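Local atomic coordinates of hydrazine synthase subunit alpha (Candidatus Kuenenia stuttgartiensis, PDB entry 5C2V), a protein that catalyses, as part of the hydrazine synthase complex, the condensation of hydroxylamine with ammonia to give hydrazine. Residues 575-578 with 579-582; 635-638 with 639-642. All blocks are in the same frame, centred on the assembly; numbering follows the deposited sequence.

Contact 1 (575-578 with 579-582); sequences KALY and NWWY
Trp-580 meets the preceding turn through its CB and one edge of its indole, where Leu-577 comes closest. At the root, CB lies 3.7 Å from Leu-577 O and 4.0 Å from Ala-576 O. CG stands anti to the backbone N (chi1 -159°), which sends the indole away from these carbonyls. Farther out, CE3 meets Leu-577 CD1 at 4.3 Å; the methyl comes in at the edge of the ring, near its plane. On the five-membered ring, NE1 is hydrogen-bonded to Thr-430 OG1, which helps to fix the rotation of the indole. The ring also meets Tyr-588, nearly parallel to it, and stacks with Trp-85 of the gamma subunit. The side chain is about 10 Å from a bound heme c.

In the backbone, Asn-579 N donates to Ala-576 O over 2.9 Å. This bond closes a type I turn with Leu-577 and Tyr-578 at its central positions. A water accepts a weak bond from Trp-580 N and donates to Leu-577 O at 2.7 Å, linking the turn to the residue after Asn-579. Tyr-578 O lies 3.4 Å from Tyr-582 CD1, oblique to the ring, and takes its hydrogen bond from Thr-222 of the gamma subunit.

At the junction with the gamma subunit, and with Leu-577 on Pro-216 of the beta subunit, the buried turn packs through Ala-576 and Trp-580 against Val-518 of strand 517-522 and Ile-432 of strand 428-433.

Contact 2 (635-638 with 639-642); sequences GLTL and DKQR
Thr-637 and Lys-640 meet through aliphatic carbon, three residues apart on one turn. The methyl CG2 of Thr-637 rests against the lysine chain, 3.7 Å from CG and 3.8 Å from CD of Lys-640, and the two side chains run at a slant to one another. Thr-637 CG2 is anti to the backbone N, which brings the methyl to the lysine, while OG1 sits beside that nitrogen, anti to the carbonyl carbon. The same methyl lies 4.0 Å from Asp-639 CB. Along the other flank, Gln-641 CB sits 3.8 Å from Leu-638 O.

The backbone bond behind this packing runs from Lys-640 N to Thr-637 O, 3.2 Å long and bent to 136° at the hydrogen. It closes a beta turn with Leu-638 and Asp-639 at the central positions, both in helical conformation, closest to a type III turn. The turn belongs to the surface loop between strand 605-609 and helix 646-657, within the cytochrome c family region.

A second shell holds the polar ends. Asp-613 receives a hydrogen bond from Thr-637 OG1 and a weak one from Gly-635 N, while Lys-640, bent at chi3 (76°), reaches a salt bridge with neighbouring Glu-612. Gln-641, one residue beyond the turn, has its amide hydrogen-bonded to Gln-466 and Tyr-468, and Leu-638 and Gln-641 both touch Leu-522 of strand 517-522.

In the fold
From the N terminus the chain first builds the six-bladed beta-propeller and then the middle domain with its pentacoordinated heme. Contact 1 follows the heme-bearing Cys-556 and Cys-559 and closes a short turn in the loop between strands 553-556 and 596-599. Contact 2 closes its own turn later, ahead of helix 646-657 and the second heme site. The two lie in series, neither nested nor crossing, with centres about 25 Å apart and nearest atoms about 14 Å apart. Both contacts pack on strand 517-522, contact 1 toward its start and contact 2 at its end. Contact 1 borders the gamma and beta subunits, whereas no other chain touches contact 2.

Contact 1 (575-578 with 579-582)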
loop_
_atom_site.group_PDB
_atom_site.type_symbol
_atom_site.label_atom_id
_atom_site.label_comp_id
_atom_site.label_asym_id
_atom_site.label_seq_id
_atom_site.Cartn_x
_atom_site.Cartn_y
_atom_site.Cartn_z
ATOM N N LYS D 575 -14.505 35.425 0.104
ATOM C CA LYS D 575 -15.595 36.105 -0.580
ATOM C C LYS D 575 -16.932 35.424 -0.310
ATOM O O LYS D 575 -17.976 36.076 -0.288
ATOM C CB LYS D 575 -15.335 36.154 -2.088
ATOM C CG LYS D 575 -14.158 37.021 -2.502
ATOM C CD LYS D 575 -14.116 37.183 -4.015
ATOM C CE LYS D 575 -12.985 38.102 -4.448
ATOM N NZ LYS D 575 -13.006 38.338 -5.918
ATOM N N ALA D 576 -16.891 34.112 -0.105
ATOM C CA ALA D 576 -18.102 33.323 0.100
ATOM C C ALA D 576 -18.800 33.679 1.409
ATOM O O ALA D 576 -20.016 33.530 1.532
ATOM C CB ALA D 576 -17.774 31.839 0.068
ATOM N N LEU D 577 -18.022 34.153 2.378
ATOM C CA LEU D 577 -18.546 34.530 3.688
ATOM C C LEU D 577 -19.638 35.591 3.582
ATOM O O LEU D 577 -20.537 35.656 4.420
ATOM C CB LEU D 577 -17.413 35.036 4.586
ATOM C CG LEU D 577 -17.769 35.429 6.021
ATOM C CD1 LEU D 577 -18.329 34.239 6.785
ATOM C CD2 LEU D 577 -16.556 36.006 6.735
ATOM N N TYR D 578 -19.555 36.417 2.545
ATOM C CA TYR D 578 -20.510 37.501 2.352
ATOM C C TYR D 578 -21.678 37.086 1.463
ATOM O O TYR D 578 -22.629 37.844 1.283
ATOM C CB TYR D 578 -19.801 38.724 1.767
ATOM C CG TYR D 578 -18.731 39.282 2.679
ATOM C CD1 TYR D 578 -17.437 38.778 2.656
ATOM C CD2 TYR D 578 -19.019 40.303 3.574
ATOM C CE1 TYR D 578 -16.459 39.280 3.495
ATOM C CE2 TYR D 578 -18.048 40.813 4.415
ATOM C CZ TYR D 578 -16.770 40.297 4.371
ATOM O OH TYR D 578 -15.801 40.803 5.208
ATOM N N ASN D 579 -21.605 35.882 0.906
ATOM C CA ASN D 579 -22.710 35.342 0.122
ATOM C C ASN D 579 -23.586 34.401 0.947
ATOM O O ASN D 579 -24.535 33.812 0.427
ATOM C CB ASN D 579 -22.184 34.614 -1.117
ATOM C CG ASN D 579 -23.227 34.498 -2.217
ATOM O OD1 ASN D 579 -24.235 35.204 -2.207
ATOM N ND2 ASN D 579 -22.986 33.608 -3.174
ATOM N N TRP D 580 -23.275 34.263 2.233
ATOM C CA TRP D 580 -23.902 33.231 3.058
ATOM C C TRP D 580 -25.235 33.672 3.677
ATOM O O TRP D 580 -26.298 33.251 3.221
ATOM C CB TRP D 580 -22.932 32.807 4.162
ATOM C CG TRP D 580 -23.216 31.469 4.767
ATOM C CD1 TRP D 580 -24.219 30.605 4.430
ATOM C CD2 TRP D 580 -22.471 30.832 5.809
ATOM N NE1 TRP D 580 -24.148 29.473 5.206
ATOM C CE2 TRP D 580 -23.082 29.587 6.061
ATOM C CE3 TRP D 580 -21.347 31.194 6.557
ATOM C CZ2 TRP D 580 -22.608 28.706 7.030
ATOM C CZ3 TRP D 580 -20.878 30.320 7.518
ATOM C CH2 TRP D 580 -21.507 29.089 7.746
ATOM N N TRP D 581 -25.186 34.501 4.719
ATOM C CA TRP D 581 -26.404 35.102 5.254
ATOM C C TRP D 581 -26.220 36.608 5.448
ATOM O O TRP D 581 -25.591 37.038 6.416
ATOM C CB TRP D 581 -26.760 34.412 6.580
ATOM C CG TRP D 581 -27.921 34.986 7.340
ATOM C CD1 TRP D 581 -28.990 35.652 6.828
ATOM C CD2 TRP D 581 -28.124 34.931 8.760
ATOM N NE1 TRP D 581 -29.848 36.021 7.838
ATOM C CE2 TRP D 581 -29.338 35.590 9.033
ATOM C CE3 TRP D 581 -27.399 34.387 9.825
ATOM C CZ2 TRP D 581 -29.843 35.723 10.326
ATOM C CZ3 TRP D 581 -27.900 34.524 11.109
ATOM C CH2 TRP D 581 -29.110 35.185 11.347
ATOM N N TYR D 582 -26.775 37.409 4.539
ATOM C CA TYR D 582 -26.773 38.865 4.697
ATOM C C TYR D 582 -28.123 39.505 5.061
ATOM O O TYR D 582 -28.204 40.726 5.198
ATOM C CB TYR D 582 -26.201 39.543 3.440
ATOM C CG TYR D 582 -26.668 39.006 2.102
ATOM C CD1 TYR D 582 -26.069 37.890 1.532
ATOM C CD2 TYR D 582 -27.673 39.645 1.389
ATOM C CE1 TYR D 582 -26.479 37.407 0.303
ATOM C CE2 TYR D 582 -28.090 39.169 0.159
ATOM C CZ TYR D 582 -27.490 38.050 -0.378
ATOM O OH TYR D 582 -27.901 37.572 -1.602
HETATM O O HOH W 1 -23.091 36.268 4.043
#

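Contact 2 (635-638 with 639-642)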
loop_
_atom_site.group_PDB
_atom_site.type_symbol
_atom_site.label_atom_id
_atom_site.label_comp_id
_atom_site.label_asym_id
_atom_site.label_seq_id
_atom_site.Cartn_x
_atom_site.Cartn_y
_atom_site.Cartn_z
ATOM N N GLY D 635 -33.771 22.075 -6.163
ATOM C CA GLY D 635 -33.170 20.790 -5.859
ATOM C C GLY D 635 -33.595 20.169 -4.544
ATOM O O GLY D 635 -32.862 19.362 -3.972
ATOM N N LEU D 636 -34.770 20.548 -4.049
ATOM C CA LEU D 636 -35.280 19.964 -2.814
ATOM C C LEU D 636 -36.280 18.833 -3.048
ATOM O O LEU D 636 -36.740 18.202 -2.098
ATOM C CB LEU D 636 -35.919 21.043 -1.938
ATOM C CG LEU D 636 -34.961 22.110 -1.405
ATOM C CD1 LEU D 636 -35.606 22.900 -0.276
ATOM C CD2 LEU D 636 -33.652 21.482 -0.947
ATOM N N THR D 637 -36.615 18.567 -4.306
ATOM C CA THR D 637 -37.556 17.494 -4.606
ATOM C C THR D 637 -36.812 16.205 -4.944
ATOM O O THR D 637 -36.160 16.109 -5.984
ATOM C CB THR D 637 -38.491 17.870 -5.770
ATOM O OG1 THR D 637 -38.981 19.203 -5.582
ATOM C CG2 THR D 637 -39.667 16.907 -5.839
ATOM N N LEU D 638 -36.920 15.217 -4.060
ATOM C CA LEU D 638 -36.213 13.949 -4.222
ATOM C C LEU D 638 -36.704 13.189 -5.448
ATOM O O LEU D 638 -35.946 12.455 -6.081
ATOM C CB LEU D 638 -36.374 13.082 -2.973
ATOM C CG LEU D 638 -35.702 13.585 -1.695
ATOM C CD1 LEU D 638 -35.964 12.631 -0.540
ATOM C CD2 LEU D 638 -34.209 13.767 -1.915
ATOM N N ASP D 639 -37.980 13.372 -5.767
ATOM C CA ASP D 639 -38.592 12.746 -6.931
ATOM C C ASP D 639 -37.874 13.165 -8.211
ATOM O O ASP D 639 -37.632 12.350 -9.100
ATOM C CB ASP D 639 -40.078 13.122 -7.002
ATOM C CG ASP D 639 -40.887 12.186 -7.883
ATOM O OD1 ASP D 639 -40.352 11.692 -8.898
ATOM O OD2 ASP D 639 -42.068 11.948 -7.559
ATOM N N LYS D 640 -37.530 14.446 -8.288
ATOM C CA LYS D 640 -37.018 15.040 -9.517
ATOM C C LYS D 640 -35.491 15.151 -9.594
ATOM O O LYS D 640 -34.962 15.698 -10.562
ATOM C CB LYS D 640 -37.653 16.420 -9.701
ATOM C CG LYS D 640 -39.148 16.411 -9.423
ATOM C CD LYS D 640 -39.766 17.790 -9.524
ATOM C CE LYS D 640 -39.931 18.213 -10.968
ATOM N NZ LYS D 640 -40.701 19.483 -11.072
ATOM N N GLN D 641 -34.787 14.649 -8.583
ATOM C CA GLN D 641 -33.325 14.736 -8.558
ATOM C C GLN D 641 -32.699 13.975 -9.729
ATOM O O GLN D 641 -32.999 12.803 -9.955
ATOM C CB GLN D 641 -32.772 14.207 -7.233
ATOM C CG GLN D 641 -31.317 14.584 -6.980
ATOM C CD GLN D 641 -30.788 14.035 -5.669
ATOM O OE1 GLN D 641 -30.930 12.849 -5.376
ATOM N NE2 GLN D 641 -30.174 14.902 -4.870
ATOM N N ARG D 642 -31.820 14.653 -10.463
ATOM C CA ARG D 642 -31.279 14.122 -11.712
ATOM C C ARG D 642 -30.028 13.267 -11.524
ATOM O O ARG D 642 -29.161 13.578 -10.704
ATOM C CB ARG D 642 -30.969 15.274 -12.674
ATOM C CG ARG D 642 -30.557 14.833 -14.071
ATOM C CD ARG D 642 -30.289 16.026 -14.975
ATOM N NE ARG D 642 -29.126 16.797 -14.545
ATOM C CZ ARG D 642 -27.901 16.638 -15.035
ATOM N NH1 ARG D 642 -27.674 15.733 -15.978
ATOM N NH2 ARG D 642 -26.901 17.385 -14.586
#